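Local coordinates for DegV family protein (Corynebacterium glutamicum, PDB 3EGL) that binds long-chain fatty acids such as palmitate and may play a role in lipid transport or fatty acid metabolism, at residues 29-34 with 242-247; 141-146 with 170-175; 201-206 with 260-265; 215-220 with 254-259. One frame throughout, in Å; residues are numbered along the deposited sequence.

Contact 1: residues 29-34 with 242-247; sequences INLHVM and DIDPTL. With PLM (palmitic acid), chain D.
Van der Waals packing alone joins 29-34 to 242-247, and T246 carries most of it. Its OG1 lies beside the backbone N and its CG2 anti to it (chi1 -55°), so the two branches part over the other segment. OG1 rests 3.7 Å from both L31 CB and V33 CG2. CG2 reaches L31 CB as well and comes near H32 O. V33 and T246 slide past one another in opposite directions, a grazing contact at the more exposed end.

D244 is held at both of its oxygens. It occupies the N-cap of helix 245-251: with CG anti to the backbone N (chi1 174°), its OD1 accepts a weak but straight bond from T246 N (3.3 Å, 172°). The other oxygen, OD2, pairs with the hydroxyl of S12, which also bonds to L31 N, so one serine ties both segments to a common point.

Ligand contacts complete the arrangement. T246 CG2 lies 3.8 Å from palmitate C2, next to the carboxyl group, while L247 CB meets the chain further on, 3.7 Å from PLM CC. L31 CD1 adds a looser touch near C2 and C3. T42 and S76 hydrogen-bond the acid, and the capped start of helix 245-251, packed on L31 and V33 of the broken strand 26-35, forms part of the wall of the DegV fatty-acid pocket, from beside the carboxyl group (T246) to well down the chain (L247).

Contact 2: residues 141-146 with 170-175; sequences IYLHRI and PIMRFN. With PLM (palmitic acid), chain D.
Three backbone hydrogen bonds join the segments, the strongest from M172 N to I141 O (2.7 Å, 169°), in the carbonyl plane. The return bond, I141 N to M172 O, comes in from above its carbonyl plane. Together they make I141 and M172 a hydrogen-bonded pair of an antiparallel ladder between strands 137-142 and 171-175 in the six-stranded mixed sheet of this DegV fold. Beyond the strand end, L143 N points nearly along the C=O axis of P170 at 3.2 Å from P170 O, extending the pairing into the loop.

I141 and M172 share one face with F174; I141 CD1 comes to the edge of the F174 ring and lies against PLM CD, while that ring edge faces PLM CA, so I141 and F174 border the palmitate chain. Y142 and I171 occupy the other, where I171 CD1 lies at the edge of the tyrosine ring, 3.8 Å from Y142 CB. F192 packs edge-to-face with that ring, and Y142 OH is hydrogen-bonded to H144 ND1. The L143 and M172 side chains cross at about a right angle, with L143 CD1 against M172 CG. Farther along the loop, I146 CG2 presses against the proline ring, 3.5 Å from P170 CD.

Contact 3: residues 201-206 with 260-265; sequences IRADGE and AVFANQ
R202, at the C-terminal end of helix 196-203, leaves the backbone with CG anti to N (chi1 177°) and runs across the ring of F262. Its CB begins over the far rim, 3.9 Å from F262 CZ. CG then sits squarely above the face, 3.4 Å from the ring centroid and only 13° off the normal, a CH-pi contact. With a bend at chi2, the chain carries on across the ring toward F262 CB, and NE, passing F262 CD2, forms a salt bridge with E138 of strand 137-142. The guanidinium ends flat on the same ring, centres 4.4 Å apart and planes 23° apart, a cation-pi stack in which NH1 hangs over F262 CB. At its edge, NH2 donates to N264 O at 2.8 Å, in both the carbonyl and the guanidinium planes; NH1 adds a weak, bent bond to that oxygen. Q265 O lies over the guanidinium face turned away from the ring.

This joins a helix to the tail that follows strand 255-261 in the alpha-beta-alpha sandwich. After the helix, a type I' turn from A203 to E206 reverses the chain, with D204 and G205 at positive phi. There the E206 side chain, bent at chi2, lies alongside A263 CB, with E206 CB 3.7 Å away. One water, accepting from A263 N, donates to A203 O; another bridges R202 O and, weakly, N264 N.

Contact 4: residues 215-220 with 254-259; sequences NEAREA and GAVSVS. With PLM (palmitic acid), chain D.
Positive phi at G254 (86°) lets it share N215 with A255, and positive phi at E216 (54°) turns the chain out of strand 209-215, with the A217 methyl toward 254-259. G254 and A255 both face N215, the pattern of a G1 beta bulge with the glycine in its first position. N215 takes part through both of its backbone polar atoms: N215 N donates to A255 O (2.8 Å, 165°) in the carbonyl plane, while N215 O receives G254 N at 2.7 Å, approached nearly along the C=O axis, though the N-H itself is bent from the line. The second bond thus ties the glycine, just ahead of A255, to N215.

Beyond the bulge the packing is apolar and small. A217 points its methyl at G254 and V256: A217 CB rests 3.5 Å from G254 O and 3.6 Å from V256 CG2. That valine branch lies beside the backbone N, anti to the carbonyl carbon, and A220 CB also reaches it, more loosely, at 4.2 Å. One small residue and then another therefore settle on the same methyl as the loop turns away.

Further along strand 255-261, S257 CB meets the methyl end of palmitate, 3.5 Å from PLM CG. The other sheet face carries V256 and V258, which pack on L224 of helix 224-231, and V256 also bonds through its backbone to Y142 of strand 137-142.

In the fold
Contacts 2, 3 and 4 all reach the six-stranded mixed sheet, whereas contact 1 connects strand 26-35 of the five-stranded sheet to helix 245-251, which follows strand 237-242 at the edge of the six-stranded one. Along the chain, contact 1 spans contact 2, and contact 4 lies between the two segments of contact 3. Contacts 2 and 4 touch, their centres about 11 Å apart on adjacent strands 137-142 and 255-261, and contact 4 also touches contact 1. Contact 3 sits across the chain's centre from contact 1, their centres about 29 Å apart. Contacts 1, 2 and 4 share the palmitate, which runs from the strand 26-35 side to the six-stranded sheet, so the surroundings of both sheets build the fatty-acid site.

Contact 1: residues 29-34 with 242-247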
# COMPACT_ATOMS: atom_id res chain seq x y z
N ILE A 29 7.31 -3.19 -9.91
CA ILE A 29 7.96 -4.52 -9.85
C ILE A 29 7.08 -5.46 -9.09
O ILE A 29 6.71 -5.17 -7.95
CB ILE A 29 9.33 -4.51 -9.09
CG1 ILE A 29 10.10 -3.26 -9.38
CG2 ILE A 29 10.18 -5.76 -9.47
CD1 ILE A 29 11.19 -3.08 -8.40
N ASN A 30 6.77 -6.60 -9.68
CA ASN A 30 5.90 -7.59 -9.03
C ASN A 30 6.54 -8.41 -7.90
O ASN A 30 7.59 -9.03 -8.11
CB ASN A 30 5.31 -8.54 -10.07
CG ASN A 30 4.35 -7.84 -11.02
OD1 ASN A 30 3.83 -6.77 -10.71
ND2 ASN A 30 4.13 -8.43 -12.18
N LEU A 31 5.88 -8.45 -6.75
CA LEU A 31 6.22 -9.45 -5.70
C LEU A 31 5.91 -10.87 -6.21
O LEU A 31 5.26 -11.02 -7.25
CB LEU A 31 5.42 -9.16 -4.43
CG LEU A 31 5.58 -7.75 -3.87
CD1 LEU A 31 4.61 -7.42 -2.68
CD2 LEU A 31 7.05 -7.57 -3.51
N HIS A 32 6.35 -11.91 -5.50
CA HIS A 32 6.20 -13.30 -5.99
C HIS A 32 5.07 -14.10 -5.36
O HIS A 32 4.87 -14.09 -4.13
CB HIS A 32 7.51 -14.06 -5.83
CG HIS A 32 8.68 -13.35 -6.43
ND1 HIS A 32 8.88 -13.30 -7.79
CD2 HIS A 32 9.65 -12.60 -5.88
CE1 HIS A 32 9.95 -12.57 -8.05
NE2 HIS A 32 10.44 -12.15 -6.91
N VAL A 33 4.34 -14.80 -6.22
CA VAL A 33 3.39 -15.81 -5.80
C VAL A 33 3.87 -17.18 -6.29
O VAL A 33 4.04 -17.39 -7.49
CB VAL A 33 1.95 -15.50 -6.31
CG1 VAL A 33 1.03 -16.69 -6.07
CG2 VAL A 33 1.39 -14.30 -5.60
N MSE A 34 4.13 -18.09 -5.36
CA MSE A 34 4.49 -19.47 -5.73
C MSE A 34 3.30 -20.38 -5.53
O MSE A 34 2.77 -20.52 -4.43
CB MSE A 34 5.70 -19.98 -4.95
CG MSE A 34 6.97 -19.22 -5.23
SE MSE A 34 7.35 -17.93 -3.77
CE MSE A 34 8.56 -19.11 -2.77
N ASP A 242 -7.80 -2.95 -7.40
CA ASP A 242 -7.78 -4.36 -7.11
C ASP A 242 -6.65 -4.57 -6.18
O ASP A 242 -5.56 -4.01 -6.38
CB ASP A 242 -7.50 -5.13 -8.37
CG ASP A 242 -8.62 -5.06 -9.35
OD1 ASP A 242 -9.80 -5.03 -8.92
OD2 ASP A 242 -8.33 -5.06 -10.56
N ILE A 243 -6.90 -5.39 -5.16
CA ILE A 243 -5.86 -5.81 -4.25
C ILE A 243 -4.87 -6.71 -5.00
O ILE A 243 -5.25 -7.67 -5.67
CB ILE A 243 -6.46 -6.49 -3.01
CG1 ILE A 243 -7.18 -5.43 -2.13
CG2 ILE A 243 -5.35 -7.20 -2.23
CD1 ILE A 243 -8.16 -5.97 -0.99
N ASP A 244 -3.59 -6.36 -4.90
CA ASP A 244 -2.50 -7.11 -5.54
C ASP A 244 -2.69 -8.62 -5.27
O ASP A 244 -2.88 -9.00 -4.15
CB ASP A 244 -1.14 -6.58 -5.03
CG ASP A 244 0.07 -7.40 -5.51
OD1 ASP A 244 -0.00 -8.13 -6.54
OD2 ASP A 244 1.12 -7.34 -4.85
N PRO A 245 -2.62 -9.48 -6.30
CA PRO A 245 -2.79 -10.94 -6.00
C PRO A 245 -1.82 -11.47 -4.92
O PRO A 245 -2.17 -12.43 -4.23
CB PRO A 245 -2.52 -11.63 -7.36
CG PRO A 245 -2.87 -10.56 -8.39
CD PRO A 245 -2.44 -9.23 -7.74
N THR A 246 -0.65 -10.85 -4.76
CA THR A 246 0.29 -11.26 -3.73
C THR A 246 -0.30 -11.04 -2.36
O THR A 246 -0.12 -11.87 -1.46
CB THR A 246 1.64 -10.53 -3.84
OG1 THR A 246 2.16 -10.72 -5.16
CG2 THR A 246 2.65 -11.11 -2.86
N LEU A 247 -0.98 -9.91 -2.19
CA LEU A 247 -1.64 -9.63 -0.94
C LEU A 247 -2.90 -10.48 -0.79
O LEU A 247 -3.26 -10.84 0.32
CB LEU A 247 -1.94 -8.14 -0.79
CG LEU A 247 -0.77 -7.18 -1.06
CD1 LEU A 247 -1.24 -5.72 -0.96
CD2 LEU A 247 0.43 -7.46 -0.11
C1 PLM D . 6.16 -11.14 0.89
O1 PLM D . 6.97 -10.50 1.59
O2 PLM D . 6.12 -12.37 1.01
C2 PLM D . 5.22 -10.47 -0.07
C3 PLM D . 4.26 -9.60 0.74
C4 PLM D . 3.14 -10.32 1.44
C5 PLM D . 2.64 -9.35 2.51
C6 PLM D . 1.39 -9.84 3.21
C7 PLM D . 1.01 -8.83 4.27
C8 PLM D . -0.43 -8.96 4.77
C9 PLM D . -1.42 -8.42 3.73
CA PLM D . -2.76 -7.99 4.35
CB PLM D . -3.88 -7.90 3.32
CC PLM D . -3.69 -6.90 2.18
CD PLM D . -4.28 -5.54 2.55
CE PLM D . -4.72 -4.74 1.34
CF PLM D . -3.83 -3.51 1.15
CG PLM D . -4.37 -2.23 1.79

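Contact 2: residues 141-146 with 170-175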
# COMPACT_ATOMS: atom_id res chain seq x y z
N ILE A 141 -8.39 -2.65 6.69
CA ILE A 141 -8.77 -3.83 5.88
C ILE A 141 -9.89 -4.58 6.58
O ILE A 141 -9.83 -4.86 7.79
CB ILE A 141 -7.60 -4.84 5.68
CG1 ILE A 141 -6.30 -4.13 5.39
CG2 ILE A 141 -7.89 -5.85 4.50
CD1 ILE A 141 -5.10 -5.04 5.62
N TYR A 142 -10.92 -4.86 5.79
CA TYR A 142 -12.01 -5.73 6.16
C TYR A 142 -11.66 -7.10 5.63
O TYR A 142 -11.37 -7.28 4.42
CB TYR A 142 -13.34 -5.29 5.52
CG TYR A 142 -14.42 -6.37 5.58
CD1 TYR A 142 -15.07 -6.68 6.79
CD2 TYR A 142 -14.76 -7.12 4.44
CE1 TYR A 142 -16.05 -7.68 6.86
CE2 TYR A 142 -15.74 -8.14 4.50
CZ TYR A 142 -16.38 -8.40 5.72
OH TYR A 142 -17.34 -9.37 5.79
N LEU A 143 -11.71 -8.07 6.55
CA LEU A 143 -11.50 -9.46 6.21
C LEU A 143 -12.82 -10.18 6.29
O LEU A 143 -13.52 -10.15 7.30
CB LEU A 143 -10.45 -10.10 7.14
CG LEU A 143 -9.14 -9.30 7.03
CD1 LEU A 143 -8.16 -9.66 8.12
CD2 LEU A 143 -8.50 -9.45 5.65
N HIS A 144 -13.16 -10.84 5.20
CA HIS A 144 -14.43 -11.49 5.11
C HIS A 144 -14.36 -12.84 5.82
O HIS A 144 -15.38 -13.36 6.27
CB HIS A 144 -14.77 -11.65 3.65
CG HIS A 144 -16.12 -12.22 3.43
ND1 HIS A 144 -17.26 -11.64 3.94
CD2 HIS A 144 -16.53 -13.29 2.71
CE1 HIS A 144 -18.31 -12.34 3.55
NE2 HIS A 144 -17.89 -13.35 2.81
N ARG A 145 -13.15 -13.39 5.89
CA ARG A 145 -12.81 -14.49 6.79
C ARG A 145 -11.35 -14.33 7.29
O ARG A 145 -10.55 -13.60 6.71
CB ARG A 145 -13.01 -15.84 6.08
CG ARG A 145 -11.95 -16.20 5.05
CD ARG A 145 -12.17 -17.62 4.51
NE ARG A 145 -11.24 -17.96 3.41
CZ ARG A 145 -11.56 -18.73 2.37
NH1 ARG A 145 -12.77 -19.27 2.28
NH2 ARG A 145 -10.65 -18.98 1.43
N ILE A 146 -10.97 -15.01 8.35
CA ILE A 146 -9.64 -14.76 8.88
C ILE A 146 -8.62 -15.86 8.61
O ILE A 146 -7.47 -15.74 9.02
CB ILE A 146 -9.69 -14.51 10.39
CG1 ILE A 146 -10.37 -15.69 11.05
CG2 ILE A 146 -10.43 -13.23 10.70
CD1 ILE A 146 -9.70 -16.10 12.23
N PRO A 170 -13.12 -9.05 11.10
CA PRO A 170 -12.58 -7.85 11.73
C PRO A 170 -12.28 -6.74 10.74
O PRO A 170 -12.18 -6.99 9.52
CB PRO A 170 -11.28 -8.35 12.34
CG PRO A 170 -10.84 -9.46 11.40
CD PRO A 170 -12.12 -10.12 10.96
N ILE A 171 -12.18 -5.51 11.26
CA ILE A 171 -11.45 -4.44 10.60
C ILE A 171 -10.04 -4.44 11.18
O ILE A 171 -9.87 -4.31 12.40
CB ILE A 171 -12.09 -3.04 10.79
CG1 ILE A 171 -13.57 -3.03 10.34
CG2 ILE A 171 -11.22 -1.93 10.08
CD1 ILE A 171 -13.75 -3.41 8.84
N MSE A 172 -9.05 -4.60 10.31
CA MSE A 172 -7.65 -4.49 10.68
C MSE A 172 -7.14 -3.10 10.30
O MSE A 172 -7.67 -2.46 9.41
CB MSE A 172 -6.80 -5.55 9.97
CG MSE A 172 -7.31 -7.01 10.08
SE MSE A 172 -7.42 -7.75 11.90
CE MSE A 172 -5.52 -7.57 12.37
N ARG A 173 -6.08 -2.67 10.96
CA ARG A 173 -5.44 -1.43 10.66
C ARG A 173 -3.92 -1.60 10.80
O ARG A 173 -3.46 -2.33 11.64
CB ARG A 173 -6.00 -0.41 11.64
CG ARG A 173 -5.25 0.85 11.85
CD ARG A 173 -5.96 1.53 13.01
NE ARG A 173 -5.20 2.61 13.62
CZ ARG A 173 -4.94 3.76 13.02
NH1 ARG A 173 -4.26 4.70 13.65
NH2 ARG A 173 -5.37 3.95 11.77
N PHE A 174 -3.16 -0.93 9.94
CA PHE A 174 -1.71 -0.77 10.12
C PHE A 174 -1.30 0.44 10.89
O PHE A 174 -1.62 1.53 10.49
CB PHE A 174 -1.04 -0.70 8.78
CG PHE A 174 -1.23 -1.92 8.03
CD1 PHE A 174 -0.35 -2.97 8.21
CD2 PHE A 174 -2.38 -2.08 7.24
CE1 PHE A 174 -0.57 -4.20 7.53
CE2 PHE A 174 -2.62 -3.29 6.55
CZ PHE A 174 -1.70 -4.36 6.69
N ASN A 175 -0.59 0.25 11.98
CA ASN A 175 -0.04 1.34 12.78
C ASN A 175 1.38 1.02 13.07
O ASN A 175 1.68 -0.09 13.53
CB ASN A 175 -0.78 1.48 14.12
CG ASN A 175 -1.84 2.57 14.09
OD1 ASN A 175 -2.54 2.74 13.09
ND2 ASN A 175 -1.96 3.32 15.17
C1 PLM D . 6.16 -11.14 0.89
O1 PLM D . 6.97 -10.50 1.59
O2 PLM D . 6.12 -12.37 1.01
C2 PLM D . 5.22 -10.47 -0.07
C3 PLM D . 4.26 -9.60 0.74
C4 PLM D . 3.14 -10.32 1.44
C5 PLM D . 2.64 -9.35 2.51
C6 PLM D . 1.39 -9.84 3.21
C7 PLM D . 1.01 -8.83 4.27
C8 PLM D . -0.43 -8.96 4.77
C9 PLM D . -1.42 -8.42 3.73
CA PLM D . -2.76 -7.99 4.35
CB PLM D . -3.88 -7.90 3.32
CC PLM D . -3.69 -6.90 2.18
CD PLM D . -4.28 -5.54 2.55
CE PLM D . -4.72 -4.74 1.34
CF PLM D . -3.83 -3.51 1.15
CG PLM D . -4.37 -2.23 1.79

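Contact 3: residues 201-206 with 260-265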
# COMPACT_ATOMS: atom_id res chain seq x y z
N ILE A 201 -14.38 9.95 11.84
CA ILE A 201 -13.68 10.64 12.94
C ILE A 201 -12.35 11.21 12.44
O ILE A 201 -12.01 12.34 12.76
CB ILE A 201 -13.33 9.69 14.15
CG1 ILE A 201 -14.50 8.75 14.54
CG2 ILE A 201 -12.75 10.47 15.32
CD1 ILE A 201 -15.67 9.35 15.14
N ARG A 202 -11.60 10.41 11.67
CA ARG A 202 -10.24 10.72 11.27
C ARG A 202 -10.16 11.84 10.25
O ARG A 202 -9.16 12.57 10.21
CB ARG A 202 -9.57 9.47 10.72
CG ARG A 202 -8.15 9.62 10.19
CD ARG A 202 -7.12 9.94 11.28
NE ARG A 202 -5.79 10.10 10.70
CZ ARG A 202 -5.35 11.20 10.10
NH1 ARG A 202 -6.12 12.26 10.01
NH2 ARG A 202 -4.12 11.25 9.60
N ALA A 203 -11.20 11.94 9.41
CA ALA A 203 -11.36 13.02 8.45
C ALA A 203 -11.40 14.40 9.14
O ALA A 203 -10.83 15.37 8.64
CB ALA A 203 -12.64 12.80 7.67
N ASP A 204 -12.12 14.45 10.26
CA ASP A 204 -12.24 15.63 11.11
C ASP A 204 -12.80 16.84 10.31
O ASP A 204 -12.24 17.96 10.34
CB ASP A 204 -10.88 15.92 11.78
CG ASP A 204 -10.99 16.90 12.93
OD1 ASP A 204 -11.86 16.70 13.81
OD2 ASP A 204 -10.21 17.88 12.94
N GLY A 205 -13.87 16.58 9.56
CA GLY A 205 -14.55 17.61 8.77
C GLY A 205 -13.86 18.05 7.49
O GLY A 205 -14.33 18.95 6.80
N GLU A 206 -12.75 17.42 7.15
CA GLU A 206 -12.02 17.78 5.94
C GLU A 206 -12.14 16.68 4.89
O GLU A 206 -12.15 15.52 5.25
CB GLU A 206 -10.55 17.99 6.26
CG GLU A 206 -10.35 18.91 7.41
CD GLU A 206 -10.02 20.29 6.96
OE1 GLU A 206 -10.90 20.98 6.39
OE2 GLU A 206 -8.86 20.69 7.17
N ALA A 260 -6.62 5.72 2.79
CA ALA A 260 -7.10 7.08 2.83
C ALA A 260 -5.96 8.04 3.06
O ALA A 260 -5.05 7.75 3.84
CB ALA A 260 -8.14 7.23 3.94
N VAL A 261 -6.01 9.19 2.40
CA VAL A 261 -5.06 10.27 2.68
C VAL A 261 -5.83 11.45 3.20
O VAL A 261 -6.78 11.87 2.56
CB VAL A 261 -4.28 10.70 1.40
CG1 VAL A 261 -3.26 11.85 1.72
CG2 VAL A 261 -3.60 9.45 0.72
N PHE A 262 -5.45 11.98 4.36
CA PHE A 262 -6.24 12.99 5.06
C PHE A 262 -5.57 14.35 5.01
O PHE A 262 -4.44 14.48 4.56
CB PHE A 262 -6.47 12.58 6.52
CG PHE A 262 -7.29 11.30 6.66
CD1 PHE A 262 -8.68 11.36 6.78
CD2 PHE A 262 -6.66 10.06 6.68
CE1 PHE A 262 -9.45 10.18 6.91
CE2 PHE A 262 -7.41 8.86 6.81
CZ PHE A 262 -8.82 8.93 6.93
N ALA A 263 -6.30 15.38 5.46
CA ALA A 263 -5.80 16.75 5.53
C ALA A 263 -4.63 16.86 6.50
O ALA A 263 -3.65 17.50 6.19
CB ALA A 263 -6.92 17.73 5.95
N ASN A 264 -4.76 16.21 7.65
CA ASN A 264 -3.75 16.31 8.71
C ASN A 264 -3.18 15.01 9.24
O ASN A 264 -3.64 13.89 8.94
CB ASN A 264 -4.32 17.02 9.92
CG ASN A 264 -4.82 18.38 9.61
OD1 ASN A 264 -6.02 18.63 9.70
ND2 ASN A 264 -3.91 19.28 9.27
N GLN A 265 -2.19 15.20 10.10
CA GLN A 265 -1.62 14.10 10.85
C GLN A 265 -2.59 13.49 11.83
O GLN A 265 -3.63 14.08 12.18
CB GLN A 265 -0.26 14.45 11.45
CG GLN A 265 0.83 14.29 10.38
CD GLN A 265 2.07 15.16 10.64
OE1 GLN A 265 2.70 15.05 11.70
NE2 GLN A 265 2.43 16.02 9.67
O HOH W 1 -7.70 14.87 8.84
O HOH W 2 -9.22 14.88 5.86

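Contact 4: residues 215-220 with 254-259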
# COMPACT_ATOMS: atom_id res chain seq x y z
N ASN A 215 -10.71 -7.78 -3.14
CA ASN A 215 -10.35 -9.06 -3.70
C ASN A 215 -11.55 -9.97 -3.68
O ASN A 215 -11.95 -10.47 -2.61
CB ASN A 215 -9.18 -9.69 -2.95
CG ASN A 215 -8.84 -11.05 -3.49
OD1 ASN A 215 -8.89 -12.04 -2.78
ND2 ASN A 215 -8.54 -11.13 -4.78
N GLU A 216 -12.11 -10.18 -4.87
CA GLU A 216 -13.35 -10.95 -5.05
C GLU A 216 -14.47 -10.42 -4.18
O GLU A 216 -15.17 -11.18 -3.49
CB GLU A 216 -13.10 -12.42 -4.72
CG GLU A 216 -12.37 -13.09 -5.83
CD GLU A 216 -12.02 -14.49 -5.47
OE1 GLU A 216 -12.91 -15.39 -5.49
OE2 GLU A 216 -10.82 -14.68 -5.18
N ALA A 217 -14.61 -9.09 -4.19
CA ALA A 217 -15.58 -8.42 -3.33
C ALA A 217 -16.05 -7.13 -4.02
O ALA A 217 -16.23 -6.08 -3.36
CB ALA A 217 -14.96 -8.14 -1.98
N ARG A 218 -16.21 -7.22 -5.35
CA ARG A 218 -16.66 -6.11 -6.19
C ARG A 218 -17.95 -5.42 -5.69
O ARG A 218 -17.96 -4.19 -5.50
CB ARG A 218 -16.85 -6.56 -7.64
CG ARG A 218 -15.55 -7.06 -8.24
CD ARG A 218 -15.52 -6.87 -9.75
NE ARG A 218 -14.36 -7.56 -10.31
CZ ARG A 218 -13.17 -6.99 -10.53
NH1 ARG A 218 -12.97 -5.70 -10.24
NH2 ARG A 218 -12.19 -7.73 -11.04
N GLU A 219 -18.99 -6.21 -5.45
CA GLU A 219 -20.23 -5.69 -4.89
C GLU A 219 -20.04 -5.02 -3.55
O GLU A 219 -20.50 -3.88 -3.33
CB GLU A 219 -21.25 -6.81 -4.72
CG GLU A 219 -22.66 -6.35 -4.97
CD GLU A 219 -22.83 -5.84 -6.40
OE1 GLU A 219 -23.55 -4.82 -6.59
OE2 GLU A 219 -22.24 -6.45 -7.34
N ALA A 220 -19.38 -5.73 -2.65
CA ALA A 220 -19.16 -5.26 -1.29
C ALA A 220 -18.39 -3.94 -1.28
O ALA A 220 -18.76 -3.02 -0.58
CB ALA A 220 -18.44 -6.32 -0.48
N GLY A 254 -13.02 -11.94 -0.60
CA GLY A 254 -14.03 -11.11 0.06
C GLY A 254 -13.47 -9.91 0.78
O GLY A 254 -14.23 -9.12 1.34
N ALA A 255 -12.15 -9.77 0.77
CA ALA A 255 -11.47 -8.68 1.47
C ALA A 255 -11.66 -7.36 0.75
O ALA A 255 -11.62 -7.32 -0.48
CB ALA A 255 -9.99 -8.96 1.64
N VAL A 256 -11.85 -6.32 1.56
CA VAL A 256 -12.01 -4.96 1.12
C VAL A 256 -11.10 -4.02 1.95
O VAL A 256 -11.18 -3.99 3.18
CB VAL A 256 -13.49 -4.50 1.23
CG1 VAL A 256 -13.63 -3.08 0.72
CG2 VAL A 256 -14.41 -5.46 0.43
N SER A 257 -10.22 -3.28 1.28
CA SER A 257 -9.31 -2.35 1.93
C SER A 257 -9.75 -0.88 1.67
O SER A 257 -10.31 -0.55 0.61
CB SER A 257 -7.86 -2.57 1.44
OG SER A 257 -7.71 -2.30 0.04
N VAL A 258 -9.48 -0.02 2.65
CA VAL A 258 -9.68 1.41 2.50
C VAL A 258 -8.33 2.08 2.76
O VAL A 258 -7.81 2.01 3.86
CB VAL A 258 -10.73 1.94 3.49
CG1 VAL A 258 -10.75 3.50 3.52
CG2 VAL A 258 -12.10 1.42 3.13
N SER A 259 -7.75 2.70 1.72
CA SER A 259 -6.52 3.49 1.87
C SER A 259 -6.95 4.93 1.77
O SER A 259 -7.61 5.32 0.79
CB SER A 259 -5.51 3.16 0.78
OG SER A 259 -5.34 1.75 0.60
C1 PLM D . 6.16 -11.14 0.89
O1 PLM D . 6.97 -10.50 1.59
O2 PLM D . 6.12 -12.37 1.01
C2 PLM D . 5.22 -10.47 -0.07
C3 PLM D . 4.26 -9.60 0.74
C4 PLM D . 3.14 -10.32 1.44
C5 PLM D . 2.64 -9.35 2.51
C6 PLM D . 1.39 -9.84 3.21
C7 PLM D . 1.01 -8.83 4.27
C8 PLM D . -0.43 -8.96 4.77
C9 PLM D . -1.42 -8.42 3.73
CA PLM D . -2.76 -7.99 4.35
CB PLM D . -3.88 -7.90 3.32
CC PLM D . -3.69 -6.90 2.18
CD PLM D . -4.28 -5.54 2.55
CE PLM D . -4.72 -4.74 1.34
CF PLM D . -3.83 -3.51 1.15
CG PLM D . -4.37 -2.23 1.79